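Long-range contacts in phosphate-binding protein (Xanthomonas axonopodis pv. citri, PDB 5UB7), which probably serves as a periplasmic substrate-binding protein of the phosphonate ABC-transporter family, and here holds ATP by its phosphates: residues L83-G88 with P210-M215; G8-D13 with V63-G68; G162-V167 with E189-P194. All coordinates share one frame; numbering follows the deposited sequence. Where two conformers were deposited one is given.

Interaction 1: residues L83-G88 with P210-M215; sequences LMTERG and PRAVEM. With ATP (adenosine-5'-triphosphate), chain C.
Leu-83 and Glu-214, Met-84 and Val-213 face each other as successive antiparallel pairs, the first hydrogen-bonded and the second not. Glu-214 N donates to Leu-83 O at 2.9 Å, and the same oxygen receives a longer CA-H contact from Val-213. Further on, Thr-85 N bonds to Ala-212 O at 3.0 Å.

The polar side-chain contact lies on the face of Leu-83, Thr-85 and Glu-214. Thr-85 OG1 donates to the anti lone pair of Glu-214 OE2 at 2.7 Å; the glutamate reaches it because its chain folds back at chi2 (-50°). Ser-64 OG also bonds OE2 and Trp-62 NE1 holds OE1, so this buried carboxylate is gripped through both oxygens.

Apolar contact occupies the Met-84 and Val-213 face. Two successive bends in the Met-84 chain bring CE to 3.5 Å from Pro-210 CB, while SD rests near Val-213 CG2.

Two arginines meet at the ligand. Arg-87 extends from CG to NE, lays one guanidinium face over Ala-212 CB, 3.6 Å above the plane, and points NH1 at ATP O1A, though the modelled separation is too short to be taken at face value. The other terminal nitrogen, Arg-87 NH2, bonds to Ser-64 OG. Arg-211 gives NH2 to ATP O1A at 3.0 Å, with Arg-87 CD over the centre of its guanidinium; the two planes stand 75° apart. The nearby alpha-phosphate should offset their like charges. Phe-93 makes a cation-pi contact with Arg-211.

Strand 251-255 flanks strand 79-87 on its other edge, helix 67-75 packs on Val-213, and helix 222-235 packs on Leu-83.

Interaction 2: residues G8-D13 with V63-G68; sequences GRISDD and VSETTG. With ATP (adenosine-5'-triphosphate), chain C.
Gly-8 and Val-63 form a parallel bridge with their CA atoms 4.8 Å apart, where strands 4-8 and 62-65 run side by side before each chain leaves the sheet toward the ligand cleft of this periplasmic-binding-protein fold. The backbone link is slight: Ser-64 N makes a weak bond to Gly-8 O, and Val-63 CA lies 3.0 Å from that oxygen.

Glu-65 carries the side-chain contact. Its chain bends at chi2 (-65°) and brings OE2 back across to Ile-10 N, which donates to the syn lone pair at 2.8 Å and almost straight, at 170°. The same oxygen lies against Arg-9 CB and Ile-10 CG1, so the buried carboxylate holds the loop after Gly-8.

Arg-9 is braced by its own loop: NE donates to Ile-10 O at 3.0 Å from above the carbonyl plane, which helps to fix the guanidinium with an edge toward ATP; NH2 bonds to O1B and NH1 makes only a weak bond to O2A. Thr-66, the N-cap residue of helix 67-75, makes no capping bond with its side chain; instead Thr-66 OG1 bonds to the gamma-phosphate oxygen ATP O1G at 2.7 Å.

Interaction 3: residues G162-V167 with E189-P194; sequences GSKLNV and ERHMPP. With ATP (adenosine-5'-triphosphate), chain C.
Lys-164, in the first turn of helix 164-172, packs against His-191 of the loop joining helices 183-186 and 194-197, on the lobe of this periplasmic-binding-protein fold that faces the beta- and gamma-phosphates. The contact is made by van der Waals packing and lies at the surface. Lys-164 CB is 3.8 Å from His-191 CG, and farther along CD lies over one face of the imidazole, so the aliphatic chain runs past the ring.

Apolar contact continues at Leu-165. With CG anti to the backbone N (chi1 -172°), its side chain turns CD1 into the bend of the loop, 3.4 Å from Arg-190 O and 3.7 Å from Pro-193 CG.

Ser-163 is the N-cap of the helix: its OG accepts from Asn-166 N at 2.7 Å with a nearly straight bond (168°). On the loop side, Arg-190 NH2 forms a salt bridge with Asp-188.

Beyond the histidine, the lysine leads to the ligand. From CG outward the chain is straight, which carries the ammonium group away from the loop and in among the phosphates. Asp-185 is a long, weak ion-pair partner of that ammonium. Lys-164 NZ bonds to the beta-phosphate oxygen O2B of ATP at 2.7 Å, and makes weak 3.3 Å bonds to the bridging O3B and to O3G.

Interactions 1 and 2 adjoin, their centres 11 Å apart, because strands 62-65 and 209-217 are neighbours in the same sheet; Thr-67 OG1 of interaction 2 bonds to Pro-210 O of interaction 1, and Ser-64 is shared between the two contacts. Along the chain interaction 2 closes before interaction 1 opens, with helix 67-75 and strand 79-87 in succession. Interaction 3 is nested in the chain loop that interaction 1 closes, and lies about 22 Å and 18 Å, centre to centre, from interactions 1 and 2 without touching either. What joins all three is ATP: its phosphates take Arg-9, Thr-66, Arg-87 and Arg-211 from one side and Lys-164 from the other, consistent with a ligand held between two lobes.

Interaction 1: residues L83-G88 with P210-M215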
loop_
_atom_site.group_PDB
_atom_site.type_symbol
_atom_site.label_atom_id
_atom_site.label_comp_id
_atom_site.label_asym_id
_atom_site.label_seq_id
_atom_site.Cartn_x
_atom_site.Cartn_y
_atom_site.Cartn_z
ATOM N N LEU A 83 14.405 4.509 2.752
ATOM C CA LEU A 83 14.893 3.134 2.609
ATOM C C LEU A 83 13.811 2.353 1.930
ATOM O O LEU A 83 12.640 2.714 2.057
ATOM C CB LEU A 83 15.105 2.511 3.983
ATOM C CG LEU A 83 16.206 3.140 4.824
ATOM C CD1 LEU A 83 16.126 2.693 6.283
ATOM C CD2 LEU A 83 17.544 2.795 4.197
ATOM N N MET A 84 14.199 1.312 1.213
ATOM C CA MET A 84 13.259 0.265 0.776
ATOM C C MET A 84 13.034 -0.653 1.945
ATOM O O MET A 84 13.953 -0.902 2.725
ATOM C CB MET A 84 13.786 -0.555 -0.413
ATOM C CG MET A 84 14.175 0.288 -1.606
ATOM S SD MET A 84 12.894 1.431 -2.145
ATOM C CE MET A 84 11.679 0.272 -2.801
ATOM N N THR A 85 11.804 -1.133 2.052
ATOM C CA THR A 85 11.332 -1.890 3.188
ATOM C C THR A 85 10.856 -3.249 2.678
ATOM O O THR A 85 10.265 -3.372 1.580
ATOM C CB THR A 85 10.178 -1.158 3.885
ATOM O OG1 THR A 85 10.572 0.189 4.129
ATOM C CG2 THR A 85 9.766 -1.830 5.192
ATOM N N GLU A 86 11.104 -4.251 3.525
ATOM C CA GLU A 86 10.846 -5.658 3.263
ATOM C C GLU A 86 9.900 -6.172 4.357
ATOM O O GLU A 86 10.126 -5.944 5.521
ATOM C CB GLU A 86 12.210 -6.362 3.264
ATOM C CG GLU A 86 12.207 -7.857 3.066
ATOM C CD GLU A 86 13.593 -8.441 3.256
ATOM O OE1 GLU A 86 14.504 -7.980 2.506
ATOM O OE2 GLU A 86 13.738 -9.326 4.159
ATOM N N ARG A 87 8.830 -6.862 3.981
ATOM C CA ARG A 87 7.787 -7.288 4.931
ATOM C C ARG A 87 7.451 -8.775 4.772
ATOM O O ARG A 87 7.313 -9.268 3.647
ATOM C CB ARG A 87 6.523 -6.459 4.715
ATOM C CG ARG A 87 6.635 -5.043 5.256
ATOM C CD ARG A 87 5.387 -4.258 4.932
ATOM N NE ARG A 87 5.524 -2.871 5.344
ATOM C CZ ARG A 87 4.585 -1.936 5.205
ATOM N NH1 ARG A 87 3.403 -2.214 4.670
ATOM N NH2 ARG A 87 4.839 -0.708 5.614
ATOM N N GLY A 88 7.290 -9.482 5.884
ATOM C CA GLY A 88 7.118 -10.939 5.844
ATOM C C GLY A 88 8.176 -11.681 5.036
ATOM O O GLY A 88 7.865 -12.602 4.311
ATOM N N PRO A 210 8.174 -3.262 -5.743
ATOM C CA PRO A 210 8.678 -3.359 -4.388
ATOM C C PRO A 210 7.544 -3.241 -3.381
ATOM O O PRO A 210 6.572 -2.512 -3.613
ATOM C CB PRO A 210 9.633 -2.191 -4.277
ATOM C CG PRO A 210 9.953 -1.775 -5.673
ATOM C CD PRO A 210 8.734 -2.114 -6.470
ATOM N N ARG A 211 7.707 -3.966 -2.280
ATOM C CA ARG A 211 6.678 -4.244 -1.274
ATOM C C ARG A 211 6.271 -3.005 -0.459
ATOM O O ARG A 211 5.105 -2.864 -0.123
ATOM C CB ARG A 211 7.212 -5.378 -0.364
ATOM C CG ARG A 211 6.379 -5.813 0.833
ATOM C CD ARG A 211 5.294 -6.787 0.459
ATOM N NE ARG A 211 4.349 -7.002 1.544
ATOM C CZ ARG A 211 3.424 -6.126 1.942
ATOM N NH1 ARG A 211 3.298 -4.917 1.366
ATOM N NH2 ARG A 211 2.628 -6.447 2.965
ATOM N N ALA A 212 7.235 -2.114 -0.178
ATOM C CA ALA A 212 7.080 -0.991 0.773
ATOM C C ALA A 212 8.330 -0.122 0.818
ATOM O O ALA A 212 9.401 -0.554 0.388
ATOM C CB ALA A 212 6.779 -1.491 2.176
ATOM N N VAL A 213 8.179 1.082 1.369
ATOM C CA VAL A 213 9.243 2.064 1.430
ATOM C C VAL A 213 8.992 2.982 2.650
ATOM O O VAL A 213 7.861 3.267 3.020
ATOM C CB VAL A 213 9.306 2.801 0.074
ATOM C CG1 VAL A 213 7.939 3.379 -0.252
ATOM C CG2 VAL A 213 10.384 3.873 0.004
ATOM N N GLU A 214 10.064 3.392 3.305
ATOM C CA GLU A 214 10.010 4.450 4.301
ATOM C C GLU A 214 10.179 5.760 3.553
ATOM O O GLU A 214 11.118 5.900 2.775
ATOM C CB GLU A 214 11.123 4.261 5.311
ATOM C CG GLU A 214 11.111 2.895 5.970
ATOM C CD GLU A 214 9.751 2.512 6.507
ATOM O OE1 GLU A 214 9.269 3.187 7.460
ATOM O OE2 GLU A 214 9.150 1.551 5.956
ATOM N N MET A 215 9.255 6.696 3.760
ATOM C CA MET A 215 9.308 8.004 3.132
ATOM C C MET A 215 9.487 9.043 4.246
ATOM O O MET A 215 8.995 8.854 5.360
ATOM C CB MET A 215 8.014 8.295 2.378
ATOM C CG MET A 215 7.603 7.286 1.296
ATOM S SD MET A 215 8.582 7.353 -0.222
ATOM C CE MET A 215 8.063 8.908 -0.940
HETATM P PG ATP C . -1.831 -2.058 0.093
HETATM O O1G ATP C . -1.376 -0.615 0.142
HETATM O O2G ATP C . -1.272 -2.801 -1.099
HETATM O O3G ATP C . -3.349 -2.221 0.267
HETATM P PB ATP C . -1.300 -2.438 2.928
HETATM O O1B ATP C . -1.240 -0.940 3.243
HETATM O O2B ATP C . -2.424 -3.239 3.539
HETATM O O3B ATP C . -1.178 -2.860 1.364
HETATM P PA ATP C . 0.343 -3.947 4.733
HETATM O O1A ATP C . 1.836 -4.156 4.737
HETATM O O2A ATP C . -0.367 -3.235 5.875
HETATM O O3A ATP C . 0.118 -3.076 3.392
HETATM O "O5'" ATP C . -0.296 -5.414 4.390
#

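Interaction 2: residues G8-D13 with V63-G68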
loop_
_atom_site.group_PDB
_atom_site.type_symbol
_atom_site.label_atom_id
_atom_site.label_comp_id
_atom_site.label_asym_id
_atom_site.label_seq_id
_atom_site.Cartn_x
_atom_site.Cartn_y
_atom_site.Cartn_z
ATOM N N GLY A 8 3.812 8.282 10.828
ATOM C CA GLY A 8 2.446 7.899 10.484
ATOM C C GLY A 8 2.331 7.023 9.269
ATOM O O GLY A 8 3.336 6.612 8.680
ATOM N N ARG A 9 1.083 6.747 8.908
ATOM C CA ARG A 9 0.745 6.203 7.595
ATOM C C ARG A 9 -0.671 6.576 7.198
ATOM O O ARG A 9 -1.453 7.015 8.034
ATOM C CB ARG A 9 0.882 4.682 7.566
ATOM C CG ARG A 9 -0.070 3.922 8.482
ATOM C CD ARG A 9 -0.086 2.451 8.117
ATOM N NE ARG A 9 -1.074 2.166 7.100
ATOM C CZ ARG A 9 -1.115 1.062 6.364
ATOM N NH1 ARG A 9 -0.206 0.091 6.495
ATOM N NH2 ARG A 9 -2.083 0.931 5.455
ATOM N N ILE A 10 -0.989 6.347 5.920
ATOM C CA ILE A 10 -2.336 6.520 5.426
ATOM C C ILE A 10 -3.109 5.332 5.942
ATOM O O ILE A 10 -2.700 4.209 5.715
ATOM C CB ILE A 10 -2.410 6.519 3.907
ATOM C CG1 ILE A 10 -1.519 7.614 3.330
ATOM C CG2 ILE A 10 -3.852 6.744 3.466
ATOM C CD1 ILE A 10 -1.316 7.453 1.839
ATOM N N SER A 11 -4.220 5.560 6.625
ATOM C CA SER A 11 -4.918 4.454 7.236
ATOM C C SER A 11 -6.425 4.601 7.315
ATOM O O SER A 11 -6.935 5.588 7.861
ATOM C CB SER A 11 -4.392 4.267 8.656
ATOM O OG SER A 11 -5.340 3.580 9.438
ATOM N N ASP A 12 -7.115 3.558 6.862
ATOM C CA ASP A 12 -8.579 3.453 7.015
ATOM C C ASP A 12 -8.995 2.743 8.323
ATOM O O ASP A 12 -10.170 2.382 8.503
ATOM C CB ASP A 12 -9.183 2.730 5.802
ATOM C CG ASP A 12 -8.701 1.281 5.673
ATOM O OD1 ASP A 12 -7.538 0.978 6.070
ATOM O OD2 ASP A 12 -9.493 0.452 5.163
ATOM N N ASP A 13 -8.026 2.539 9.212
ATOM C CA ASP A 13 -8.229 1.809 10.454
ATOM C C ASP A 13 -7.159 2.257 11.442
ATOM O O ASP A 13 -6.161 1.531 11.665
ATOM C CB ASP A 13 -8.131 0.296 10.191
ATOM C CG ASP A 13 -8.643 -0.542 11.356
ATOM O OD1 ASP A 13 -9.129 0.022 12.380
ATOM O OD2 ASP A 13 -8.554 -1.785 11.238
ATOM N N VAL A 63 6.762 8.236 7.137
ATOM C CA VAL A 63 5.681 7.258 6.970
ATOM C C VAL A 63 6.244 5.968 6.387
ATOM O O VAL A 63 7.238 6.008 5.641
ATOM C CB VAL A 63 4.546 7.813 6.091
ATOM C CG1 VAL A 63 3.994 9.109 6.663
ATOM C CG2 VAL A 63 5.037 8.073 4.681
ATOM N N SER A 64 5.640 4.831 6.757
ATOM C CA SER A 64 5.913 3.556 6.122
ATOM C C SER A 64 4.738 3.266 5.224
ATOM O O SER A 64 3.604 3.309 5.669
ATOM C CB SER A 64 6.079 2.456 7.153
ATOM O OG SER A 64 6.717 1.337 6.558
ATOM N N GLU A 65 4.997 2.991 3.951
ATOM C CA GLU A 65 3.904 2.824 2.974
ATOM C C GLU A 65 4.239 1.773 1.949
ATOM O O GLU A 65 5.397 1.574 1.614
ATOM C CB GLU A 65 3.658 4.136 2.190
ATOM C CG GLU A 65 3.028 5.259 2.978
ATOM C CD GLU A 65 1.632 4.931 3.433
ATOM O OE1 GLU A 65 0.992 4.093 2.787
ATOM O OE2 GLU A 65 1.172 5.530 4.425
ATOM N N THR A 66 3.206 1.159 1.391
ATOM C CA THR A 66 3.378 0.403 0.178
ATOM C C THR A 66 3.749 1.411 -0.883
ATOM O O THR A 66 3.510 2.625 -0.739
ATOM C CB THR A 66 2.139 -0.366 -0.186
ATOM O OG1 THR A 66 1.030 0.522 -0.198
ATOM C CG2 THR A 66 1.897 -1.447 0.849
ATOM N N THR A 67 4.368 0.898 -1.929
ATOM C CA THR A 67 5.098 1.717 -2.860
ATOM C C THR A 67 4.203 2.577 -3.734
ATOM O O THR A 67 4.536 3.733 -3.922
ATOM C CB THR A 67 6.106 0.885 -3.670
ATOM O OG1 THR A 67 5.472 -0.269 -4.259
ATOM C CG2 THR A 67 7.207 0.426 -2.718
ATOM N N GLY A 68 3.059 2.060 -4.186
ATOM C CA GLY A 68 2.035 2.878 -4.868
ATOM C C GLY A 68 1.551 4.094 -4.061
ATOM O O GLY A 68 1.521 5.230 -4.564
HETATM P PG ATP C . -1.831 -2.058 0.093
HETATM O O1G ATP C . -1.376 -0.615 0.142
HETATM O O2G ATP C . -1.272 -2.801 -1.099
HETATM O O3G ATP C . -3.349 -2.221 0.267
HETATM P PB ATP C . -1.300 -2.438 2.928
HETATM O O1B ATP C . -1.240 -0.940 3.243
HETATM O O2B ATP C . -2.424 -3.239 3.539
HETATM O O3B ATP C . -1.178 -2.860 1.364
HETATM P PA ATP C . 0.343 -3.947 4.733
HETATM O O1A ATP C . 1.836 -4.156 4.737
HETATM O O2A ATP C . -0.367 -3.235 5.875
HETATM O O3A ATP C . 0.118 -3.076 3.392
HETATM O "O5'" ATP C . -0.296 -5.414 4.390
#

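Interaction 3: residues G162-V167 with E189-P194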
loop_
_atom_site.group_PDB
_atom_site.type_symbol
_atom_site.label_atom_id
_atom_site.label_comp_id
_atom_site.label_asym_id
_atom_site.label_seq_id
_atom_site.Cartn_x
_atom_site.Cartn_y
_atom_site.Cartn_z
ATOM N N GLY A 162 -13.883 -0.967 0.217
ATOM C CA GLY A 162 -13.116 -0.643 1.422
ATOM C C GLY A 162 -12.164 -1.755 1.803
ATOM O O GLY A 162 -11.036 -1.822 1.302
ATOM N N SER A 163 -12.615 -2.645 2.680
ATOM C CA SER A 163 -11.696 -3.595 3.301
ATOM C C SER A 163 -11.254 -4.689 2.323
ATOM O O SER A 163 -11.972 -5.063 1.386
ATOM C CB SER A 163 -12.274 -4.211 4.590
ATOM O OG SER A 163 -13.121 -5.332 4.342
ATOM N N LYS A 164 -10.072 -5.223 2.598
ATOM C CA LYS A 164 -9.634 -6.455 1.981
ATOM C C LYS A 164 -10.635 -7.604 2.142
ATOM O O LYS A 164 -10.900 -8.333 1.160
ATOM C CB LYS A 164 -8.253 -6.815 2.488
ATOM C CG LYS A 164 -7.229 -5.883 1.871
ATOM C CD LYS A 164 -5.836 -5.932 2.453
ATOM C CE LYS A 164 -4.983 -4.970 1.622
ATOM N NZ LYS A 164 -3.540 -5.036 1.894
ATOM N N LEU A 165 -11.225 -7.738 3.339
ATOM C CA LEU A 165 -12.206 -8.808 3.600
ATOM C C LEU A 165 -13.434 -8.594 2.755
ATOM O O LEU A 165 -13.954 -9.541 2.147
ATOM C CB LEU A 165 -12.593 -8.880 5.080
ATOM C CG LEU A 165 -13.455 -10.076 5.521
ATOM C CD1 LEU A 165 -12.803 -11.393 5.114
ATOM C CD2 LEU A 165 -13.773 -10.075 7.017
ATOM N N ASN A 166 -13.892 -7.347 2.679
ATOM C CA ASN A 166 -14.997 -7.047 1.773
ATOM C C ASN A 166 -14.742 -7.449 0.323
ATOM O O ASN A 166 -15.667 -7.881 -0.367
ATOM C CB ASN A 166 -15.334 -5.567 1.783
ATOM C CG ASN A 166 -16.100 -5.140 3.019
ATOM O OD1 ASN A 166 -16.276 -5.888 3.960
ATOM N ND2 ASN A 166 -16.563 -3.919 2.999
ATOM N N VAL A 167 -13.515 -7.296 -0.166
ATOM C CA VAL A 167 -13.262 -7.694 -1.553
ATOM C C VAL A 167 -13.558 -9.187 -1.708
ATOM O O VAL A 167 -14.205 -9.602 -2.663
ATOM C CB VAL A 167 -11.823 -7.381 -2.020
ATOM C CG1 VAL A 167 -11.526 -8.062 -3.361
ATOM C CG2 VAL A 167 -11.606 -5.869 -2.107
ATOM N N GLU A 189 -5.201 -15.500 6.020
ATOM C CA GLU A 189 -6.529 -16.023 6.350
ATOM C C GLU A 189 -7.572 -15.021 6.878
ATOM O O GLU A 189 -8.774 -15.219 6.651
ATOM C CB GLU A 189 -6.393 -17.224 7.274
ATOM C CG GLU A 189 -5.841 -18.446 6.548
ATOM C CD GLU A 189 -5.754 -19.692 7.429
ATOM O OE1 GLU A 189 -6.571 -19.840 8.358
ATOM O OE2 GLU A 189 -4.858 -20.537 7.203
ATOM N N ARG A 190 -7.144 -13.940 7.530
ATOM C CA ARG A 190 -8.101 -12.913 7.982
ATOM C C ARG A 190 -8.749 -12.164 6.811
ATOM O O ARG A 190 -9.908 -11.779 6.890
ATOM C CB ARG A 190 -7.460 -11.914 8.962
ATOM C CG ARG A 190 -7.102 -12.484 10.344
ATOM C CD ARG A 190 -6.019 -11.665 11.054
ATOM N NE ARG A 190 -4.860 -11.449 10.160
ATOM C CZ ARG A 190 -4.388 -10.276 9.715
ATOM N NH1 ARG A 190 -4.908 -9.113 10.094
ATOM N NH2 ARG A 190 -3.350 -10.267 8.881
ATOM N N HIS A 191 -8.019 -11.957 5.727
ATOM C CA HIS A 191 -8.589 -11.280 4.546
ATOM C C HIS A 191 -9.060 -12.190 3.422
ATOM O O HIS A 191 -9.933 -11.786 2.634
ATOM C CB HIS A 191 -7.591 -10.277 3.981
ATOM C CG HIS A 191 -7.034 -9.384 5.024
ATOM N ND1 HIS A 191 -5.693 -9.352 5.328
ATOM C CD2 HIS A 191 -7.651 -8.558 5.897
ATOM C CE1 HIS A 191 -5.506 -8.518 6.329
ATOM N NE2 HIS A 191 -6.676 -8.020 6.691
ATOM N N MET A 192 -8.482 -13.384 3.321
ATOM C CA MET A 192 -8.954 -14.395 2.377
ATOM C C MET A 192 -9.275 -15.675 3.144
ATOM O O MET A 192 -8.486 -16.623 3.127
ATOM C CB MET A 192 -7.917 -14.646 1.293
ATOM C CG MET A 192 -8.392 -15.622 0.238
ATOM S SD MET A 192 -10.076 -15.314 -0.333
ATOM C CE MET A 192 -9.752 -14.034 -1.540
ATOM N N PRO A 193 -10.435 -15.698 3.830
ATOM C CA PRO A 193 -10.872 -16.879 4.590
ATOM C C PRO A 193 -10.930 -18.088 3.680
ATOM O O PRO A 193 -11.474 -17.974 2.584
ATOM C CB PRO A 193 -12.279 -16.521 5.046
ATOM C CG PRO A 193 -12.344 -15.033 5.014
ATOM C CD PRO A 193 -11.416 -14.595 3.933
ATOM N N PRO A 194 -10.327 -19.215 4.100
ATOM C CA PRO A 194 -10.345 -20.473 3.349
ATOM C C PRO A 194 -11.718 -20.909 2.852
ATOM O O PRO A 194 -11.828 -21.427 1.738
ATOM C CB PRO A 194 -9.748 -21.481 4.347
ATOM C CG PRO A 194 -8.744 -20.661 5.078
ATOM C CD PRO A 194 -9.338 -19.274 5.198
HETATM P PG ATP C . -1.831 -2.058 0.093
HETATM O O1G ATP C . -1.376 -0.615 0.142
HETATM O O2G ATP C . -1.272 -2.801 -1.099
HETATM O O3G ATP C . -3.349 -2.221 0.267
HETATM P PB ATP C . -1.300 -2.438 2.928
HETATM O O1B ATP C . -1.240 -0.940 3.243
HETATM O O2B ATP C . -2.424 -3.239 3.539
HETATM O O3B ATP C . -1.178 -2.860 1.364
HETATM P PA ATP C . 0.343 -3.947 4.733
HETATM O O1A ATP C . 1.836 -4.156 4.737
HETATM O O2A ATP C . -0.367 -3.235 5.875
HETATM O O3A ATP C . 0.118 -3.076 3.392
HETATM O "O5'" ATP C . -0.296 -5.414 4.390
#